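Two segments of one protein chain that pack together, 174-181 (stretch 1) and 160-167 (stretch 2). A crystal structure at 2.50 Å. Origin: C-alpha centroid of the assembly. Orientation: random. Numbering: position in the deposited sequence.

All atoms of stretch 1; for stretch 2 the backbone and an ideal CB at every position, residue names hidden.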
ATOM      1  N   GLN A 174       9.454  12.051   6.677  1.00 30.01           N
ATOM      2  CA  GLN A 174       8.193  12.405   7.335  1.00 30.41           C
ATOM      3  C   GLN A 174       7.463  11.186   7.907  1.00 30.25           C
ATOM      4  O   GLN A 174       7.598  10.083   7.387  1.00 30.48           O
ATOM      5  CB  GLN A 174       7.298  13.119   6.338  1.00 30.74           C
ATOM      6  CG  GLN A 174       6.206  13.967   6.936  1.00 32.49           C
ATOM      7  CD  GLN A 174       5.338  14.592   5.854  1.00 36.19           C
ATOM      8  OE1 GLN A 174       5.621  14.430   4.653  1.00 37.03           O
ATOM      9  NE2 GLN A 174       4.289  15.316   6.263  1.00 35.77           N
ATOM     10  N   LEU A 175       6.704  11.398   8.982  1.00 30.33           N
ATOM     11  CA  LEU A 175       5.810  10.379   9.553  1.00 30.45           C
ATOM     12  C   LEU A 175       4.457  11.001   9.864  1.00 30.21           C
ATOM     13  O   LEU A 175       4.359  11.937  10.669  1.00 30.52           O
ATOM     14  CB  LEU A 175       6.409   9.753  10.829  1.00 30.58           C
ATOM     15  CG  LEU A 175       5.702   8.670  11.699  1.00 31.22           C
ATOM     16  CD1 LEU A 175       4.426   8.097  11.136  1.00 32.88           C
ATOM     17  CD2 LEU A 175       6.652   7.521  11.999  1.00 31.71           C
ATOM     18  N   ALA A 176       3.420  10.488   9.211  1.00 29.73           N
ATOM     19  CA  ALA A 176       2.051  10.942   9.440  1.00 29.44           C
ATOM     20  C   ALA A 176       1.230   9.915  10.236  1.00 29.22           C
ATOM     21  O   ALA A 176       1.407   8.710  10.103  1.00 29.07           O
ATOM     22  CB  ALA A 176       1.377  11.252   8.124  1.00 29.16           C
ATOM     23  N   VAL A 177       0.313  10.412  11.045  1.00 29.21           N
ATOM     24  CA  VAL A 177      -0.470   9.572  11.937  1.00 29.08           C
ATOM     25  C   VAL A 177      -1.945  10.016  11.878  1.00 29.26           C
ATOM     26  O   VAL A 177      -2.240  11.221  11.901  1.00 29.15           O
ATOM     27  CB  VAL A 177       0.111   9.674  13.376  1.00 29.38           C
ATOM     28  CG1 VAL A 177      -0.894   9.288  14.420  1.00 29.43           C
ATOM     29  CG2 VAL A 177       1.383   8.828  13.501  1.00 28.72           C
ATOM     30  N   LEU A 178      -2.853   9.043  11.728  1.00 29.23           N
ATOM     31  CA  LEU A 178      -4.292   9.265  11.846  1.00 28.92           C
ATOM     32  C   LEU A 178      -4.761   8.669  13.167  1.00 29.25           C
ATOM     33  O   LEU A 178      -4.564   7.471  13.418  1.00 29.10           O
ATOM     34  CB  LEU A 178      -5.048   8.588  10.707  1.00 28.84           C
ATOM     35  CG  LEU A 178      -6.308   9.257  10.119  1.00 29.29           C
ATOM     36  CD1 LEU A 178      -7.107   8.284   9.264  1.00 27.02           C
ATOM     37  CD2 LEU A 178      -7.206   9.916  11.174  1.00 28.36           C
ATOM     38  N   LEU A 179      -5.402   9.493  13.993  1.00 29.05           N
ATOM     39  CA  LEU A 179      -5.824   9.065  15.325  1.00 29.20           C
ATOM     40  C   LEU A 179      -7.295   8.646  15.405  1.00 28.87           C
ATOM     41  O   LEU A 179      -8.079   8.975  14.524  1.00 28.51           O
ATOM     42  CB  LEU A 179      -5.515  10.163  16.353  1.00 29.30           C
ATOM     43  CG  LEU A 179      -4.030  10.487  16.518  1.00 29.45           C
ATOM     44  CD1 LEU A 179      -3.804  11.625  17.508  1.00 30.55           C
ATOM     45  CD2 LEU A 179      -3.298   9.244  16.968  1.00 31.56           C
ATOM     46  N   LYS A 180      -7.640   7.913  16.470  1.00 29.04           N
ATOM     47  CA  LYS A 180      -9.028   7.486  16.767  1.00 29.51           C
ATOM     48  C   LYS A 180     -10.058   8.620  16.830  1.00 29.74           C
ATOM     49  O   LYS A 180     -11.201   8.452  16.397  1.00 29.74           O
ATOM     50  CB  LYS A 180      -9.086   6.717  18.086  1.00 29.37           C
ATOM     51  CG  LYS A 180      -8.412   5.381  18.062  1.00 29.95           C
ATOM     52  CD  LYS A 180      -8.621   4.666  19.360  1.00 31.05           C
ATOM     53  CE  LYS A 180      -8.969   3.218  19.132  1.00 33.32           C
ATOM     54  NZ  LYS A 180      -9.420   2.588  20.418  1.00 35.14           N
ATOM     55  N   ASP A 181      -9.657   9.762  17.388  1.00 30.03           N
ATOM     56  CA  ASP A 181     -10.509  10.947  17.409  1.00 30.58           C
ATOM     57  C   ASP A 181     -10.605  11.627  16.031  1.00 30.87           C
ATOM     58  O   ASP A 181     -11.269  12.667  15.874  1.00 31.22           O
ATOM     59  CB  ASP A 181     -10.032  11.932  18.483  1.00 30.67           C
ATOM     60  CG  ASP A 181      -8.723  12.609  18.122  1.00 31.34           C
ATOM     61  OD1 ASP A 181      -8.268  13.450  18.927  1.00 31.77           O
ATOM     62  OD2 ASP A 181      -8.078  12.372  17.064  1.00 32.21           O
ATOM     63  N   UNK A 160       8.815   3.240  21.485  1.00 39.96           N
ATOM     64  CA  UNK A 160       7.379   3.492  21.356  1.00 38.98           C
ATOM     65  C   UNK A 160       7.146   4.890  20.798  1.00 38.18           C
ATOM     66  O   UNK A 160       7.553   5.876  21.405  1.00 38.24           O
ATOM     67  CB  UNK A 160       6.674   3.331  22.704  1.00 38.98           C
ATOM     68  N   UNK A 161       6.496   4.979  19.642  1.00 37.01           N
ATOM     69  CA  UNK A 161       6.378   6.255  18.949  1.00 36.14           C
ATOM     70  C   UNK A 161       5.119   7.021  19.297  1.00 35.88           C
ATOM     71  O   UNK A 161       5.188   8.190  19.673  1.00 35.98           O
ATOM     72  CB  UNK A 161       6.425   6.026  17.437  1.00 36.14           C
ATOM     73  N   UNK A 162       3.964   6.370  19.169  1.00 35.16           N
ATOM     74  CA  UNK A 162       2.696   7.041  19.417  1.00 34.51           C
ATOM     75  C   UNK A 162       1.635   6.070  19.883  1.00 34.22           C
ATOM     76  O   UNK A 162       1.875   4.864  19.946  1.00 34.23           O
ATOM     77  CB  UNK A 162       2.220   7.766  18.156  1.00 34.51           C
ATOM     78  N   UNK A 163       0.466   6.611  20.222  1.00 33.86           N
ATOM     79  CA  UNK A 163      -0.671   5.814  20.665  1.00 33.51           C
ATOM     80  C   UNK A 163      -1.954   6.256  19.989  1.00 32.78           C
ATOM     81  O   UNK A 163      -2.028   7.371  19.447  1.00 32.42           O
ATOM     82  CB  UNK A 163      -0.824   5.902  22.185  1.00 33.51           C
ATOM     83  N   UNK A 164      -2.962   5.380  20.043  1.00 31.77           N
ATOM     84  CA  UNK A 164      -4.296   5.664  19.515  1.00 30.92           C
ATOM     85  C   UNK A 164      -4.327   5.907  18.014  1.00 30.15           C
ATOM     86  O   UNK A 164      -5.227   6.576  17.508  1.00 30.37           O
ATOM     87  CB  UNK A 164      -4.879   6.885  20.230  1.00 30.92           C
ATOM     88  N   UNK A 165      -3.337   5.347  17.321  1.00 28.84           N
ATOM     89  CA  UNK A 165      -3.159   5.493  15.889  1.00 27.46           C
ATOM     90  C   UNK A 165      -4.023   4.444  15.197  1.00 26.92           C
ATOM     91  O   UNK A 165      -4.102   3.314  15.677  1.00 27.08           O
ATOM     92  CB  UNK A 165      -1.688   5.353  15.493  1.00 27.46           C
ATOM     93  N   UNK A 166      -4.662   4.804  14.080  1.00 25.62           N
ATOM     94  CA  UNK A 166      -5.411   3.820  13.294  1.00 25.07           C
ATOM     95  C   UNK A 166      -4.807   3.618  11.910  1.00 24.48           C
ATOM     96  O   UNK A 166      -5.015   2.588  11.282  1.00 23.88           O
ATOM     97  CB  UNK A 166      -6.872   4.253  13.161  1.00 25.07           C
ATOM     98  N   UNK A 167      -4.066   4.620  11.454  1.00 23.88           N
ATOM     99  CA  UNK A 167      -3.289   4.532  10.238  1.00 23.35           C
ATOM    100  C   UNK A 167      -2.057   5.412  10.336  1.00 22.98           C
ATOM    101  O   UNK A 167      -2.085   6.478  10.927  1.00 23.17           O
ATOM    102  CB  UNK A 167      -4.137   4.926   9.027  1.00 23.35           C
TER

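Position 160 lies at the far end of the stretch, in extended backbone, and its ideal CB has nothing of stretch 1 within 5.5 Å. Stretch 1 therefore sets no preference here, and almost any side chain would fit. The residue is Gln 160, which makes no contact across the pair.

At 161 the CA-to-CB bond points toward stretch 1, but across a wide gap: the CA atoms of 161 and Leu 175 are 10.3 Å apart. What stretch 1 offers is the isobutyl end of Leu 175, so a long apolar side chain such as leucine, isoleucine or methionine would suit, whereas a side chain ending at CB would stay about 5.6 Å from CD2 of Leu 175. Leu 161 reaches across, and its CD1 lies 4.4 Å from CD2 of Leu 175, a light apolar touch.

Position 162 also points toward stretch 1, with its ideal CB 4.8 Å from CG2 of Val 177. A small or medium apolar residue would be compatible with this methyl. Ala 162 stops short of a close contact.

At 163 the bond points away and the ideal CB finds no neighbour, so the side chain is free to be polar or large. Gln 163 contributes mainly through its backbone, its O lying 3.4 Å from CD2 of Leu 179.

Position 164 has phi/psi of 63/25, the left-handed region, which favours glycine, asparagine or aspartate. Its ideal CB lies 4.3 Å from CD2 of Leu 179 and 4.4 Å from CG of Lys 180, so a side chain can rest beside both. Asn 164 fits this conformation, and its OD1 lies 4.0 Å from CD of Lys 180. The firmer link is made by the main chain: Lys 180 N donates to Asn 164 O at 2.9 Å.

At 165, paired with Leu 179 at a CA-CA distance of 4.5 Å, the CA-to-CB bond points away, yet the ideal CB is 4.2 Å from CG1 of Val 177 and 4.5 Å from CD2 of Leu 179. Valine, isoleucine or leucine would all exploit these methyls. Val 165 places CG2 3.8 Å from Val 177 CG1 and 4.1 Å from Leu 179 CD2, bridging the two side chains.

Position 166 points sideways, its ideal CB 4.0 Å from the carbonyl O of Leu 178. That acceptor invites a short donor, serine or threonine, while the aliphatic part of Lys 180 would accept a methyl. Thr 166 supplies both: OG1 gives a weak hydrogen bond to Leu 178 O at 3.3 Å, and CG2 lies 3.8 Å from Lys 180 CG. Its N donates to Leu 178 O at 2.7 Å, nearly linear at 174°.

Position 167 forms an antiparallel hydrogen-bonded pair with Leu 178, with both side chains on the same face and the ideal CB 4.1 Å from Leu 178 CB. Small or beta-branched residues, serine to valine, could suit. Ser 167 accepts from Leu 178 N through its O at 2.8 Å; its OG is hydrogen-bonded elsewhere in the structure. The register shifts by one between Leu 178 and Leu 179, a beta bulge.

Stretch 2, residues 160-167: QLAQNVTS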
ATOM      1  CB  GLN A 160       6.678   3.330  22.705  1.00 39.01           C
ATOM      2  CG  GLN A 160       5.408   2.496  22.665  1.00 40.08           C
ATOM      3  CD  GLN A 160       5.651   1.063  22.199  1.00 41.93           C
ATOM      4  OE1 GLN A 160       6.763   0.529  22.342  1.00 42.47           O
ATOM      5  NE2 GLN A 160       4.618   0.440  21.633  1.00 42.33           N
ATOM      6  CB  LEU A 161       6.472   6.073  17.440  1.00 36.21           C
ATOM      7  CG  LEU A 161       7.773   5.495  16.895  1.00 35.83           C
ATOM      8  CD1 LEU A 161       7.545   5.021  15.486  1.00 35.43           C
ATOM      9  CD2 LEU A 161       8.918   6.521  16.974  1.00 35.59           C
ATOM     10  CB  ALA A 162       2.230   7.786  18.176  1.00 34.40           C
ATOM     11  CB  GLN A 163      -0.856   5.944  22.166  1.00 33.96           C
ATOM     12  CG  GLN A 163      -0.197   4.861  22.970  1.00 34.85           C
ATOM     13  CD  GLN A 163       0.573   5.425  24.130  1.00 35.34           C
ATOM     14  OE1 GLN A 163       1.806   5.485  24.090  1.00 36.17           O
ATOM     15  NE2 GLN A 163      -0.141   5.865  25.160  1.00 34.35           N
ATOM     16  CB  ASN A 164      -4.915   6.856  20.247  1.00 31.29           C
ATOM     17  CG  ASN A 164      -5.205   6.557  21.696  1.00 31.40           C
ATOM     18  OD1 ASN A 164      -5.764   5.506  22.020  1.00 31.48           O
ATOM     19  ND2 ASN A 164      -4.836   7.480  22.579  1.00 32.21           N
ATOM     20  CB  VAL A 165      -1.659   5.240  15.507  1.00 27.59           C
ATOM     21  CG1 VAL A 165      -1.379   5.514  14.001  1.00 26.46           C
ATOM     22  CG2 VAL A 165      -0.729   6.045  16.398  1.00 26.58           C
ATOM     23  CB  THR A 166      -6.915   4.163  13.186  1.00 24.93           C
ATOM     24  OG1 THR A 166      -7.076   5.465  12.634  1.00 25.27           O
ATOM     25  CG2 THR A 166      -7.543   4.287  14.571  1.00 25.99           C
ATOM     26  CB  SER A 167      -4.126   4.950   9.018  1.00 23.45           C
ATOM     27  OG  SER A 167      -3.486   4.543   7.810  1.00 22.63           O
TER
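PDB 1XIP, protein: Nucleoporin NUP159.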